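PDB 3L22: SusD superfamily protein from Bacteroides fragilis, which probably binds glycans at the outer membrane, as many SusD-family proteins do, and binds zinc ions. Local coordinates for residues Asp13-Pro18 with Glu22-Gly27; Ser45-Asp50 with Ala268-Asp273. One frame throughout, in Å; residues are numbered along the deposited sequence.

Contact 1: Asp13-Pro18 with Glu22-Gly27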
loop_
_atom_site.group_PDB
_atom_site.type_symbol
_atom_site.label_atom_id
_atom_site.label_comp_id
_atom_site.label_asym_id
_atom_site.label_seq_id
_atom_site.Cartn_x
_atom_site.Cartn_y
_atom_site.Cartn_z
ATOM N N ASP A 13 -0.013 14.870 -26.679
ATOM C CA ASP A 13 -1.352 14.666 -26.019
ATOM C C ASP A 13 -2.428 13.998 -26.889
ATOM O O ASP A 13 -3.138 13.110 -26.397
ATOM C CB ASP A 13 -1.903 16.000 -25.522
ATOM C CG ASP A 13 -3.146 15.834 -24.646
ATOM O OD1 ASP A 13 -3.136 14.937 -23.773
ATOM O OD2 ASP A 13 -4.128 16.596 -24.818
ATOM N N ILE A 14 -2.614 14.476 -28.132
ATOM C CA ILE A 14 -3.267 13.644 -29.172
ATOM C C ILE A 14 -2.266 12.507 -29.426
ATOM O O ILE A 14 -1.040 12.740 -29.527
ATOM C CB ILE A 14 -3.616 14.398 -30.512
ATOM C CG1 ILE A 14 -4.488 15.654 -30.260
ATOM C CG2 ILE A 14 -4.352 13.446 -31.473
ATOM C CD1 ILE A 14 -4.445 16.735 -31.390
ATOM N N PHE A 15 -2.759 11.279 -29.494
ATOM C CA PHE A 15 -1.877 10.127 -29.556
ATOM C C PHE A 15 -1.455 9.844 -30.982
ATOM O O PHE A 15 -1.884 8.871 -31.586
ATOM C CB PHE A 15 -2.543 8.897 -28.955
ATOM C CG PHE A 15 -2.744 8.938 -27.450
ATOM C CD1 PHE A 15 -2.232 9.955 -26.631
ATOM C CD2 PHE A 15 -3.438 7.914 -26.851
ATOM C CE1 PHE A 15 -2.433 9.929 -25.273
ATOM C CE2 PHE A 15 -3.629 7.884 -25.500
ATOM C CZ PHE A 15 -3.135 8.890 -24.703
ATOM N N THR A 16 -0.589 10.689 -31.506
ATOM C CA THR A 16 -0.110 10.553 -32.869
ATOM C C THR A 16 1.145 9.696 -32.943
ATOM O O THR A 16 1.583 9.397 -34.012
ATOM C CB THR A 16 0.221 11.935 -33.458
ATOM O OG1 THR A 16 1.177 12.558 -32.610
ATOM C CG2 THR A 16 -1.015 12.811 -33.518
ATOM N N SER A 17 1.736 9.313 -31.815
ATOM C CA SER A 17 2.957 8.487 -31.838
ATOM C C SER A 17 3.076 7.694 -30.572
ATOM O O SER A 17 2.459 8.055 -29.566
ATOM C CB SER A 17 4.199 9.354 -31.932
ATOM O OG SER A 17 4.358 10.079 -30.737
ATOM N N PRO A 18 3.873 6.618 -30.611
ATOM C CA PRO A 18 4.073 5.811 -29.408
ATOM C C PRO A 18 4.683 6.617 -28.264
ATOM O O PRO A 18 4.288 6.419 -27.126
ATOM C CB PRO A 18 5.071 4.732 -29.863
ATOM C CG PRO A 18 4.901 4.627 -31.331
ATOM C CD PRO A 18 4.490 5.997 -31.810
ATOM N N GLU A 22 3.146 6.816 -24.480
ATOM C CA GLU A 22 3.940 6.471 -23.334
ATOM C C GLU A 22 4.160 7.643 -22.371
ATOM O O GLU A 22 4.205 7.413 -21.195
ATOM C CB GLU A 22 5.267 5.876 -23.778
ATOM C CG GLU A 22 5.038 4.511 -24.356
ATOM C CD GLU A 22 6.272 3.883 -24.976
ATOM O OE1 GLU A 22 7.358 4.409 -24.736
ATOM O OE2 GLU A 22 6.140 2.854 -25.684
ATOM N N ALA A 23 4.272 8.879 -22.870
ATOM C CA ALA A 23 4.380 10.026 -21.996
ATOM C C ALA A 23 3.136 10.127 -21.114
ATOM O O ALA A 23 3.231 10.426 -19.925
ATOM C CB ALA A 23 4.565 11.365 -22.818
ATOM N N THR A 24 1.967 9.904 -21.707
ATOM C CA THR A 24 0.718 9.963 -20.952
ATOM C C THR A 24 0.637 8.801 -20.003
ATOM O O THR A 24 0.223 8.983 -18.864
ATOM C CB THR A 24 -0.500 10.016 -21.869
ATOM O OG1 THR A 24 -0.291 11.056 -22.819
ATOM C CG2 THR A 24 -1.777 10.297 -21.100
ATOM N N LEU A 25 1.096 7.629 -20.424
ATOM C CA LEU A 25 1.112 6.452 -19.535
ATOM C C LEU A 25 1.990 6.703 -18.310
ATOM O O LEU A 25 1.574 6.461 -17.156
ATOM C CB LEU A 25 1.615 5.199 -20.269
ATOM C CG LEU A 25 1.793 3.898 -19.481
ATOM C CD1 LEU A 25 0.547 3.534 -18.801
ATOM C CD2 LEU A 25 2.240 2.772 -20.392
ATOM N N ASN A 26 3.193 7.223 -18.541
ATOM C CA ASN A 26 4.037 7.625 -17.399
ATOM C C ASN A 26 3.392 8.662 -16.508
ATOM O O ASN A 26 3.621 8.648 -15.317
ATOM C CB ASN A 26 5.444 8.031 -17.835
ATOM C CG ASN A 26 6.264 6.801 -18.268
ATOM O OD1 ASN A 26 6.291 5.750 -17.567
ATOM N ND2 ASN A 26 6.908 6.904 -19.430
ATOM N N GLY A 27 2.560 9.521 -17.072
ATOM C CA GLY A 27 1.780 10.465 -16.252
ATOM C C GLY A 27 0.793 9.759 -15.317
ATOM O O GLY A 27 0.466 10.299 -14.266
HETATM O O HOH W 1 -0.759 13.758 -22.323
#
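From the loop before helix 18-33, the Phe15 ring reaches forward alongside the first turns to Thr24, and the two side chains cross at about a right angle. Phe15 CE1 lies 3.4 Å from Thr24 OG1, while CZ of the ring approaches Thr24 CB at 4.0 Å. With Thr24 OG1 beside its own backbone N (chi1 -51°), the hydroxyl lies against the ring while donating a hydrogen bond to Arg20 O, one turn earlier. Ser101 and Phe98 of helix 79-103 touch Phe15 and Thr24 respectively, so this is the denser part of the contact. The chain enters the helix through an inverse gamma turn centred on Phe15, after which Ser17 serves as N-cap, its OG bonded to Arg20 N. The first helical turn follows directly: Glu22 N donates to Pro18 O at 2.9 Å, with a nearly straight N-H...O angle of 168°. Glu22 CG packs against that same Pro18 O at 3.4 Å, and its extended chain carries OE2 on to Tyr116 OH. On the looser side, Asp13 is exposed and approaches the helix through one water, which donates to Asp13 OD1 at 3.0 Å and lies 2.8 Å from Thr24 OG1.

Contact 2: Ser45-Asp50 with Ala268-Asp273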
loop_
_atom_site.group_PDB
_atom_site.type_symbol
_atom_site.label_atom_id
_atom_site.label_comp_id
_atom_site.label_asym_id
_atom_site.label_seq_id
_atom_site.Cartn_x
_atom_site.Cartn_y
_atom_site.Cartn_z
ATOM N N SER A 45 -0.329 10.032 1.554
ATOM C CA SER A 45 -1.348 8.953 1.543
ATOM C C SER A 45 -0.774 7.566 1.778
ATOM O O SER A 45 -1.471 6.670 2.292
ATOM C CB SER A 45 -2.248 9.025 0.297
ATOM O OG SER A 45 -2.945 10.291 0.273
ATOM N N TYR A 46 0.528 7.387 1.545
ATOM C CA TYR A 46 1.193 6.168 1.971
ATOM C C TYR A 46 1.466 6.219 3.465
ATOM O O TYR A 46 1.214 5.254 4.184
ATOM C CB TYR A 46 2.502 6.069 1.222
ATOM C CG TYR A 46 3.411 4.851 1.365
ATOM C CD1 TYR A 46 3.269 3.756 0.531
ATOM C CD2 TYR A 46 4.454 4.844 2.262
ATOM C CE1 TYR A 46 4.143 2.672 0.584
ATOM C CE2 TYR A 46 5.346 3.771 2.335
ATOM C CZ TYR A 46 5.197 2.707 1.470
ATOM O OH TYR A 46 6.128 1.705 1.481
ATOM N N LEU A 47 1.967 7.364 3.934
ATOM C CA LEU A 47 2.176 7.603 5.349
ATOM C C LEU A 47 0.892 7.409 6.170
ATOM O O LEU A 47 0.956 6.986 7.330
ATOM C CB LEU A 47 2.726 9.023 5.581
ATOM C CG LEU A 47 4.197 9.186 5.188
ATOM C CD1 LEU A 47 4.543 10.629 4.756
ATOM C CD2 LEU A 47 5.104 8.678 6.296
ATOM N N VAL A 48 -0.262 7.718 5.567
ATOM C CA VAL A 48 -1.547 7.480 6.193
ATOM C C VAL A 48 -1.680 6.056 6.713
ATOM O O VAL A 48 -2.145 5.868 7.828
ATOM C CB VAL A 48 -2.733 7.835 5.238
ATOM C CG1 VAL A 48 -4.016 7.065 5.617
ATOM C CG2 VAL A 48 -2.929 9.323 5.243
ATOM N N PHE A 49 -1.246 5.068 5.931
ATOM C CA PHE A 49 -1.403 3.671 6.356
ATOM C C PHE A 49 -0.499 3.267 7.525
ATOM O O PHE A 49 -0.903 2.413 8.327
ATOM C CB PHE A 49 -1.382 2.719 5.159
ATOM C CG PHE A 49 -2.515 2.997 4.213
ATOM C CD1 PHE A 49 -3.827 2.664 4.569
ATOM C CD2 PHE A 49 -2.305 3.670 3.026
ATOM C CE1 PHE A 49 -4.902 2.954 3.726
ATOM C CE2 PHE A 49 -3.381 3.957 2.174
ATOM C CZ PHE A 49 -4.677 3.593 2.538
ATOM N N ASP A 50 0.657 3.907 7.684
ATOM C CA ASP A 50 1.458 3.710 8.884
ATOM C C ASP A 50 0.898 4.453 10.060
ATOM O O ASP A 50 0.902 3.919 11.167
ATOM C CB ASP A 50 2.904 4.067 8.642
ATOM C CG ASP A 50 3.568 3.057 7.697
ATOM O OD1 ASP A 50 3.720 1.868 8.123
ATOM O OD2 ASP A 50 3.825 3.418 6.525
ATOM N N ALA A 268 10.740 10.696 3.919
ATOM C CA ALA A 268 11.907 11.049 4.715
ATOM C C ALA A 268 11.665 12.221 5.644
ATOM O O ALA A 268 12.177 12.252 6.767
ATOM C CB ALA A 268 13.170 11.300 3.802
ATOM N N GLU A 269 10.847 13.162 5.197
ATOM C CA GLU A 269 10.531 14.316 6.018
ATOM C C GLU A 269 9.721 13.949 7.272
ATOM O O GLU A 269 9.784 14.671 8.268
ATOM C CB GLU A 269 9.789 15.367 5.201
ATOM C CG GLU A 269 10.728 16.122 4.289
ATOM C CD GLU A 269 9.979 17.012 3.347
ATOM O OE1 GLU A 269 9.291 16.493 2.437
ATOM O OE2 GLU A 269 10.024 18.229 3.580
ATOM N N TYR A 270 9.025 12.822 7.235
ATOM C CA TYR A 270 8.223 12.367 8.379
ATOM C C TYR A 270 9.016 11.578 9.432
ATOM O O TYR A 270 8.570 11.466 10.573
ATOM C CB TYR A 270 6.979 11.580 7.861
ATOM C CG TYR A 270 5.841 12.494 7.541
ATOM C CD1 TYR A 270 5.941 13.393 6.504
ATOM C CD2 TYR A 270 4.669 12.481 8.270
ATOM C CE1 TYR A 270 4.926 14.252 6.201
ATOM C CE2 TYR A 270 3.631 13.347 7.959
ATOM C CZ TYR A 270 3.783 14.215 6.919
ATOM O OH TYR A 270 2.818 15.088 6.592
ATOM N N TYR A 271 10.182 11.042 9.054
ATOM C CA TYR A 271 10.968 10.153 9.905
ATOM C C TYR A 271 12.339 10.695 10.319
ATOM O O TYR A 271 12.831 10.317 11.374
ATOM C CB TYR A 271 11.203 8.808 9.198
ATOM C CG TYR A 271 9.925 8.001 8.999
ATOM C CD1 TYR A 271 9.308 7.391 10.068
ATOM C CD2 TYR A 271 9.377 7.818 7.732
ATOM C CE1 TYR A 271 8.164 6.648 9.908
ATOM C CE2 TYR A 271 8.220 7.064 7.542
ATOM C CZ TYR A 271 7.608 6.505 8.647
ATOM O OH TYR A 271 6.465 5.782 8.499
ATOM N N TYR A 272 12.939 11.582 9.529
ATOM C CA TYR A 272 14.358 11.864 9.664
ATOM C C TYR A 272 14.793 12.611 10.902
ATOM O O TYR A 272 15.953 12.521 11.240
ATOM C CB TYR A 272 14.940 12.624 8.445
ATOM C CG TYR A 272 14.815 14.123 8.454
ATOM C CD1 TYR A 272 13.570 14.727 8.456
ATOM C CD2 TYR A 272 15.963 14.969 8.456
ATOM C CE1 TYR A 272 13.430 16.094 8.454
ATOM C CE2 TYR A 272 15.826 16.386 8.461
ATOM C CZ TYR A 272 14.539 16.915 8.447
ATOM O OH TYR A 272 14.263 18.257 8.424
ATOM N N ASP A 273 13.927 13.398 11.525
ATOM C CA ASP A 273 14.380 14.258 12.619
ATOM C C ASP A 273 13.724 14.012 13.975
ATOM O O ASP A 273 13.981 14.748 14.910
ATOM C CB ASP A 273 14.281 15.741 12.213
ATOM C CG ASP A 273 12.872 16.240 12.104
ATOM O OD1 ASP A 273 11.897 15.462 12.332
ATOM O OD2 ASP A 273 12.747 17.461 11.818
HETATM O O HOH W 2 5.712 5.338 6.043
#
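The Tyr270 ring receives Leu47 CD1 on one face, in a CH-pi contact 3.7 Å from the ring centroid and 18° off the normal. The methyl sits slightly toward the rim, with CD1 of Leu47 3.6 Å from CD1 of Tyr270. The neighbouring ring, Tyr271, is met obliquely by the other methyl, Leu47 CD2, which lies 3.7 Å from its CE2; at its edge, in the ring plane, is a water. Leu47 CD2 also lies 3.8 Å from Tyr270 CB, between the two tyrosines. With CG beside the backbone N (chi1 -74°), the Leu47 side chain is carried toward helix 267-271 and runs antiparallel to that of Tyr271. This packing joins helix 44-52 to the short, weakly bonded helix 267-271, two elements more than 200 residues apart in a SusD-family fold whose regular structure is mostly helix. Leu267 of the latter helix and Leu66 also touch Leu47, while Met277 of strand 277-279 is in contact with both tyrosines. Beyond the methyls the interface turns polar. The water at the Tyr271 edge lies 2.6 Å from Tyr271 OH and donates to Asp50 OD2 at 2.7 Å, bridging two buried side chains whose carboxylate and ring planes stand 76° apart. Gly393 N also donates to Asp50 OD2, giving this buried carboxylate oxygen a backbone partner besides the water.

Overall arrangement
Contacts 1 and 2 follow one another along the chain: the first pairs the lead-in loop of helix 18-33 with its early turns, and the second begins on the next helix, 44-52. Their centres are 32 Å apart, the nearest atoms about 15 Å. Contact 1 is a local surface contact, centred 27 Å from the middle of the chain, whereas contact 2 is buried, 13 Å from that middle, and joins parts distant in sequence. Contact 1 alone borders a metal site: the Glu22 side chain lies about 7 Å from a zinc ion bound by Glu119 and His197, and Asn26 OD1 is hydrogen-bonded to His197 NE2. Contact 2 lies away from the zinc sites.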